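Local coordinates for protein cytochrome c' (Thermochromatium tepidum, PDB 3VRC) that binds heme c and probably carries electrons in a thermophilic purple photosynthetic bacterium, at residues A20-M23 and G24-K27; E33-A36 and D37-R40. All coordinates share one frame; numbering follows the deposited sequence. Where two conformers were deposited one is given.

Contact 1 (A20-M23 and G24-K27); sequences AWNM and GKIK. With HEC (heme c), chain L.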
loop_
_atom_site.group_PDB
_atom_site.type_symbol
_atom_site.label_atom_id
_atom_site.label_comp_id
_atom_site.label_asym_id
_atom_site.label_seq_id
_atom_site.Cartn_x
_atom_site.Cartn_y
_atom_site.Cartn_z
ATOM N N ALA B 20 1.419 -7.803 -1.817
ATOM C CA ALA B 20 1.243 -9.241 -1.778
ATOM C C ALA B 20 -0.137 -9.659 -1.302
ATOM O O ALA B 20 -0.738 -10.556 -1.856
ATOM C CB ALA B 20 2.326 -9.866 -0.930
ATOM N N TRP B 21 -0.660 -8.938 -0.292
ATOM C CA TRP B 21 -2.003 -9.275 0.196
ATOM C C TRP B 21 -3.025 -9.085 -0.933
ATOM O O TRP B 21 -3.904 -9.943 -1.126
ATOM C CB TRP B 21 -2.333 -8.344 1.363
ATOM C CG TRP B 21 -3.714 -8.572 1.883
ATOM C CD1 TRP B 21 -4.300 -9.733 2.231
ATOM C CD2 TRP B 21 -4.727 -7.571 2.096
ATOM N NE1 TRP B 21 -5.608 -9.556 2.615
ATOM C CE2 TRP B 21 -5.885 -8.239 2.559
ATOM C CE3 TRP B 21 -4.753 -6.176 1.953
ATOM C CZ2 TRP B 21 -7.064 -7.544 2.867
ATOM C CZ3 TRP B 21 -5.929 -5.493 2.230
ATOM C CH2 TRP B 21 -7.055 -6.184 2.685
ATOM N N ASN B 22 -2.908 -7.999 -1.650
ATOM C CA ASN B 22 -3.856 -7.731 -2.750
ATOM C C ASN B 22 -3.668 -8.692 -3.933
ATOM O O ASN B 22 -4.662 -9.127 -4.517
ATOM C CB ASN B 22 -3.778 -6.261 -3.103
ATOM C CG ASN B 22 -4.514 -5.448 -2.037
ATOM O OD1 ASN B 22 -5.746 -5.411 -2.048
ATOM N ND2 ASN B 22 -3.790 -4.890 -1.071
ATOM N N MET B 23 -2.429 -9.066 -4.258
ATOM C CA MET B 23 -2.206 -10.112 -5.256
ATOM C C MET B 23 -2.910 -11.380 -4.854
ATOM O O MET B 23 -3.525 -12.033 -5.718
ATOM C CB MET B 23 -0.719 -10.369 -5.450
ATOM C CG MET B 23 0.034 -9.235 -6.112
ATOM S SD MET B 23 -0.298 -9.039 -7.865
ATOM C CE MET B 23 0.638 -10.400 -8.548
ATOM N N GLY B 24 -2.851 -11.768 -3.577
ATOM C CA GLY B 24 -3.487 -12.978 -3.140
ATOM C C GLY B 24 -4.974 -12.932 -3.328
ATOM O O GLY B 24 -5.598 -13.963 -3.658
ATOM N N LYS B 25 -5.608 -11.766 -3.147
ATOM C CA LYS B 25 -7.049 -11.687 -3.395
ATOM C C LYS B 25 -7.330 -11.890 -4.868
ATOM O O LYS B 25 -8.357 -12.526 -5.202
ATOM C CB LYS B 25 -7.589 -10.292 -2.939
ATOM C CG LYS B 25 -7.551 -10.103 -1.433
ATOM C CD LYS B 25 -8.210 -8.896 -0.825
ATOM C CE LYS B 25 -7.328 -7.750 -0.903
ATOM N NZ LYS B 25 -7.992 -6.476 -0.533
ATOM N N ILE B 26 -6.529 -11.316 -5.749
ATOM C CA ILE B 26 -6.773 -11.522 -7.187
ATOM C C ILE B 26 -6.667 -13.011 -7.537
ATOM O O ILE B 26 -7.539 -13.550 -8.228
ATOM C CB ILE B 26 -5.846 -10.652 -8.015
ATOM C CG1 ILE B 26 -6.063 -9.180 -7.697
ATOM C CG2 ILE B 26 -6.072 -10.945 -9.521
ATOM C CD1 ILE B 26 -5.051 -8.229 -8.337
ATOM N N LYS B 27 -5.629 -13.686 -7.032
ATOM C CA LYS B 27 -5.462 -15.112 -7.304
ATOM C C LYS B 27 -6.697 -15.863 -6.843
ATOM O O LYS B 27 -7.248 -16.737 -7.567
ATOM C CB LYS B 27 -4.229 -15.611 -6.577
ATOM C CG LYS B 27 -3.947 -17.081 -6.808
ATOM C CD LYS B 27 -2.576 -17.487 -6.286
ATOM C CE LYS B 27 -2.133 -18.899 -6.658
ATOM N NZ LYS B 27 -2.789 -19.887 -5.748
HETATM FE FE HEC L . 9.119 -7.772 -3.617
HETATM C CHA HEC L . 10.390 -8.119 -0.421
HETATM C CHB HEC L . 6.132 -9.132 -2.603
HETATM C CHC HEC L . 7.703 -6.915 -6.593
HETATM C CHD HEC L . 12.085 -6.418 -4.599
HETATM N NA HEC L . 8.408 -8.567 -1.838
HETATM C C1A HEC L . 9.065 -8.612 -0.650
HETATM C C2A HEC L . 8.298 -9.321 0.309
HETATM C C3A HEC L . 7.059 -9.648 -0.307
HETATM C C4A HEC L . 7.184 -9.093 -1.632
HETATM C CMA HEC L . 5.866 -10.304 0.269
HETATM C CAA HEC L . 8.763 -9.726 1.672
HETATM C CBA HEC L . 7.948 -9.255 2.779
HETATM C CGA HEC L . 7.988 -7.768 2.738
HETATM O O1A HEC L . 6.872 -7.188 2.990
HETATM O O2A HEC L . 9.012 -7.098 2.557
HETATM N NB HEC L . 7.243 -7.941 -4.415
HETATM C C1B HEC L . 6.183 -8.536 -3.884
HETATM C C2B HEC L . 5.072 -8.637 -4.804
HETATM C C3B HEC L . 5.532 -7.955 -5.933
HETATM C C4B HEC L . 6.887 -7.531 -5.660
HETATM C CMB HEC L . 3.762 -9.259 -4.579
HETATM C CAB HEC L . 4.863 -7.723 -7.276
HETATM C CBB HEC L . 3.428 -7.371 -7.270
HETATM N NC HEC L . 9.778 -6.826 -5.302
HETATM C C1C HEC L . 9.067 -6.585 -6.449
HETATM C C2C HEC L . 9.896 -6.001 -7.500
HETATM C C3C HEC L . 11.157 -5.852 -6.882
HETATM C C4C HEC L . 11.035 -6.394 -5.541
HETATM C CMC HEC L . 9.406 -5.713 -8.868
HETATM C CAC HEC L . 12.443 -5.329 -7.470
HETATM C CBC HEC L . 12.309 -4.461 -8.686
HETATM N ND HEC L . 10.889 -7.405 -2.733
HETATM C C1D HEC L . 11.991 -6.827 -3.268
HETATM C C2D HEC L . 13.059 -6.663 -2.329
HETATM C C3D HEC L . 12.571 -7.073 -1.116
HETATM C C4D HEC L . 11.189 -7.498 -1.397
HETATM C CMD HEC L . 14.443 -6.132 -2.635
HETATM C CAD HEC L . 13.202 -7.038 0.242
HETATM C CBD HEC L . 12.880 -5.689 0.941
HETATM C CGD HEC L . 13.608 -5.535 2.265
HETATM O O1D HEC L . 13.551 -6.511 3.070
HETATM O O2D HEC L . 14.244 -4.488 2.463
#
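Along helix 5-31, the amides of G24, K25, I26 and K27 donate to the carbonyls of A20, W21, N22 and M23, four i to i+4 bonds. The bond from K27 N to M23 O is 3.0 Å long. The one from K25 N to W21 O is 3.2 Å. On the side of this turn that faces the second subunit, K25 folds back over the indole of W21. Its chain bends at chi3 (-82°), which lays CE over the middle of the six-membered ring, 3.7 Å from the centroid, as a CH-pi contact. NZ follows over the same face as a cation-pi contact, nearest to CH2 of W21 at 3.4 Å. That ammonium also reaches N22, whose OD1 is 2.9 Å from K25 NZ in a weak hydrogen bond, so one lysine bridges an indole and an amide. ND2 of N22 donates to F18 O one turn back, which helps to hold the rotation of the amide. This helix of the cytochrome c' four-helix bundle lines the heme pocket, and W21 and N22 also pack against T11 and S52 of the second subunit, respectively. A different face of the helix meets the porphyrin: A20 CB lies 3.8 Å from the heme methyl CMA, and M23 CG 4.0 Å from methyl CMB. Inward too, M23 and I26 rest on F114 of helix 107-128, while I26 CG1 lies 3.5 Å from N22 O.

Contact 2 (E33-A36 and D37-R40); sequences EYNA and DQVR
Y34 and V39 meet where the loop after helix 5-31 turns into helix 36-50, a start marked by N35 as N-cap. The tight part is the inner side. The phenol of Y34 crosses V39 at about a right angle, with OH 3.4 Å from V39 CG1 and ring carbon CE1 3.7 Å from V39 CG2. With CG anti to the backbone N (chi1 -172°), the ring reaches past the valine and on to A107 and V110 of helix 107-128, and V39 rests on V110 as well. Were Y34 replaced by an alanine, a gap would probably open between this loop and helix 107-128, and V39 CG1 and CG2 would lose the phenol they lie against. The valine branch CG2 is also pressed against N35 O, which takes V39 N in a straight bond of 3.0 Å (165°), the first full helical turn. Beside it, the carboxamide of N35 caps the helix loosely: OD1 accepts from the amides of D37 and Q38, each at 3.3 Å and each weak, the one from D37 strongly bent (120°). The backbone N of N35 donates to N29 OD1, and N29 ND2 in turn donates to Q38 OE1, so N29 of helix 5-31 is linked to both the cap residue and Q38. The solvent side is looser and charged. The side chain of D37 comes within about 2 Å (nearest atoms) of a bound cadmium ion. R40 has two conformers; in one of them its guanidinium passes obliquely by A36 CB, donates from NH2 to A103 O, and sets NH1 2.8 Å from D37 OD1, a salt bridge whose hydrogen bond is weak.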
loop_
_atom_site.group_PDB
_atom_site.type_symbol
_atom_site.label_atom_id
_atom_site.label_comp_id
_atom_site.label_asym_id
_atom_site.label_seq_id
_atom_site.Cartn_x
_atom_site.Cartn_y
_atom_site.Cartn_z
ATOM N N GLU B 33 -14.863 -18.163 -7.329
ATOM C CA GLU B 33 -15.876 -17.247 -7.796
ATOM C C GLU B 33 -15.230 -15.885 -7.983
ATOM O O GLU B 33 -14.506 -15.393 -7.105
ATOM C CB GLU B 33 -17.043 -17.115 -6.814
ATOM C CG GLU B 33 -18.186 -16.323 -7.466
ATOM C CD GLU B 33 -19.571 -16.543 -6.842
ATOM O OE1 GLU B 33 -19.741 -17.257 -5.830
ATOM O OE2 GLU B 33 -20.562 -16.010 -7.390
ATOM N N TYR B 34 -15.489 -15.203 -9.100
ATOM C CA TYR B 34 -14.877 -13.952 -9.450
ATOM C C TYR B 34 -15.730 -12.772 -9.037
ATOM O O TYR B 34 -16.868 -12.633 -9.485
ATOM C CB TYR B 34 -14.644 -13.892 -10.977
ATOM C CG TYR B 34 -13.832 -12.726 -11.453
ATOM C CD1 TYR B 34 -12.428 -12.766 -11.400
ATOM C CD2 TYR B 34 -14.429 -11.597 -11.956
ATOM C CE1 TYR B 34 -11.679 -11.709 -11.833
ATOM C CE2 TYR B 34 -13.676 -10.503 -12.409
ATOM C CZ TYR B 34 -12.305 -10.593 -12.309
ATOM O OH TYR B 34 -11.528 -9.506 -12.709
ATOM N N ASN B 35 -15.188 -11.931 -8.149
ATOM C CA ASN B 35 -15.820 -10.722 -7.689
ATOM C C ASN B 35 -15.121 -9.573 -8.310
ATOM O O ASN B 35 -14.056 -9.133 -7.855
ATOM C CB ASN B 35 -15.745 -10.704 -6.164
ATOM C CG ASN B 35 -16.346 -9.436 -5.582
ATOM O OD1 ASN B 35 -16.706 -8.502 -6.280
ATOM N ND2 ASN B 35 -16.448 -9.398 -4.257
ATOM N N ALA B 36 -15.644 -9.082 -9.427
ATOM C CA ALA B 36 -14.975 -8.083 -10.206
ATOM C C ALA B 36 -14.639 -6.842 -9.420
ATOM O O ALA B 36 -13.576 -6.245 -9.626
ATOM C CB ALA B 36 -15.806 -7.721 -11.447
ATOM N N ASP B 37 -15.540 -6.395 -8.543
ATOM C CA ASP B 37 -15.282 -5.169 -7.782
ATOM C C ASP B 37 -14.144 -5.399 -6.767
ATOM O O ASP B 37 -13.345 -4.455 -6.558
ATOM C CB ASP B 37 -16.549 -4.729 -7.072
ATOM C CG ASP B 37 -17.554 -4.137 -8.003
ATOM O OD1 ASP B 37 -17.174 -3.713 -9.120
ATOM O OD2 ASP B 37 -18.717 -4.091 -7.543
ATOM N N GLN B 38 -14.062 -6.570 -6.134
ATOM C CA GLN B 38 -12.949 -6.820 -5.265
ATOM C C GLN B 38 -11.627 -6.826 -6.058
ATOM O O GLN B 38 -10.592 -6.329 -5.570
ATOM C CB GLN B 38 -13.108 -8.127 -4.516
ATOM C CG GLN B 38 -11.998 -8.294 -3.493
ATOM C CD GLN B 38 -12.139 -9.526 -2.662
ATOM O OE1 GLN B 38 -12.337 -10.601 -3.214
ATOM N NE2 GLN B 38 -12.116 -9.386 -1.348
ATOM N N VAL B 39 -11.649 -7.437 -7.236
ATOM C CA VAL B 39 -10.454 -7.472 -8.072
ATOM C C VAL B 39 -10.027 -6.092 -8.508
ATOM O O VAL B 39 -8.833 -5.796 -8.518
ATOM C CB VAL B 39 -10.663 -8.464 -9.236
ATOM C CG1 VAL B 39 -9.509 -8.404 -10.199
ATOM C CG2 VAL B 39 -10.843 -9.865 -8.677
ATOM N N ARG B 40 -10.965 -5.237 -8.875
ATOM C CA ARG B 40 -10.663 -3.823 -9.176
ATOM C C ARG B 40 -9.920 -3.186 -8.023
ATOM O O ARG B 40 -8.879 -2.554 -8.196
ATOM C CB ARG B 40 -11.970 -3.026 -9.410
ATOM C CG ARG B 40 -12.555 -3.218 -10.795
ATOM C CD ARG B 40 -13.844 -2.358 -10.943
ATOM N NE ARG B 40 -14.445 -2.551 -12.265
ATOM C CZ ARG B 40 -15.384 -3.445 -12.583
ATOM N NH1 ARG B 40 -15.981 -4.196 -11.642
ATOM N NH2 ARG B 40 -15.794 -3.523 -13.839
#

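From the N terminus, the chain runs up helix 5-31 past contact 1, ends that helix, passes through the loop and enters helix 36-50 at contact 2. Both contacts are local, so neither closes a long loop; they stand in series, neither nested nor crossed, with centres about 11 Å apart. They nevertheless touch: across the interface of helix 5-31 and helix 36-50, K25 CD of contact 1 packs at 4.0 Å from Q38 NE2 of contact 2. N29, between them in sequence, hydrogen-bonds to K25 O and to residues of 33-40. Both also pack on V110 of helix 107-128, tying three helices together, with the heme beside contact 1 alone.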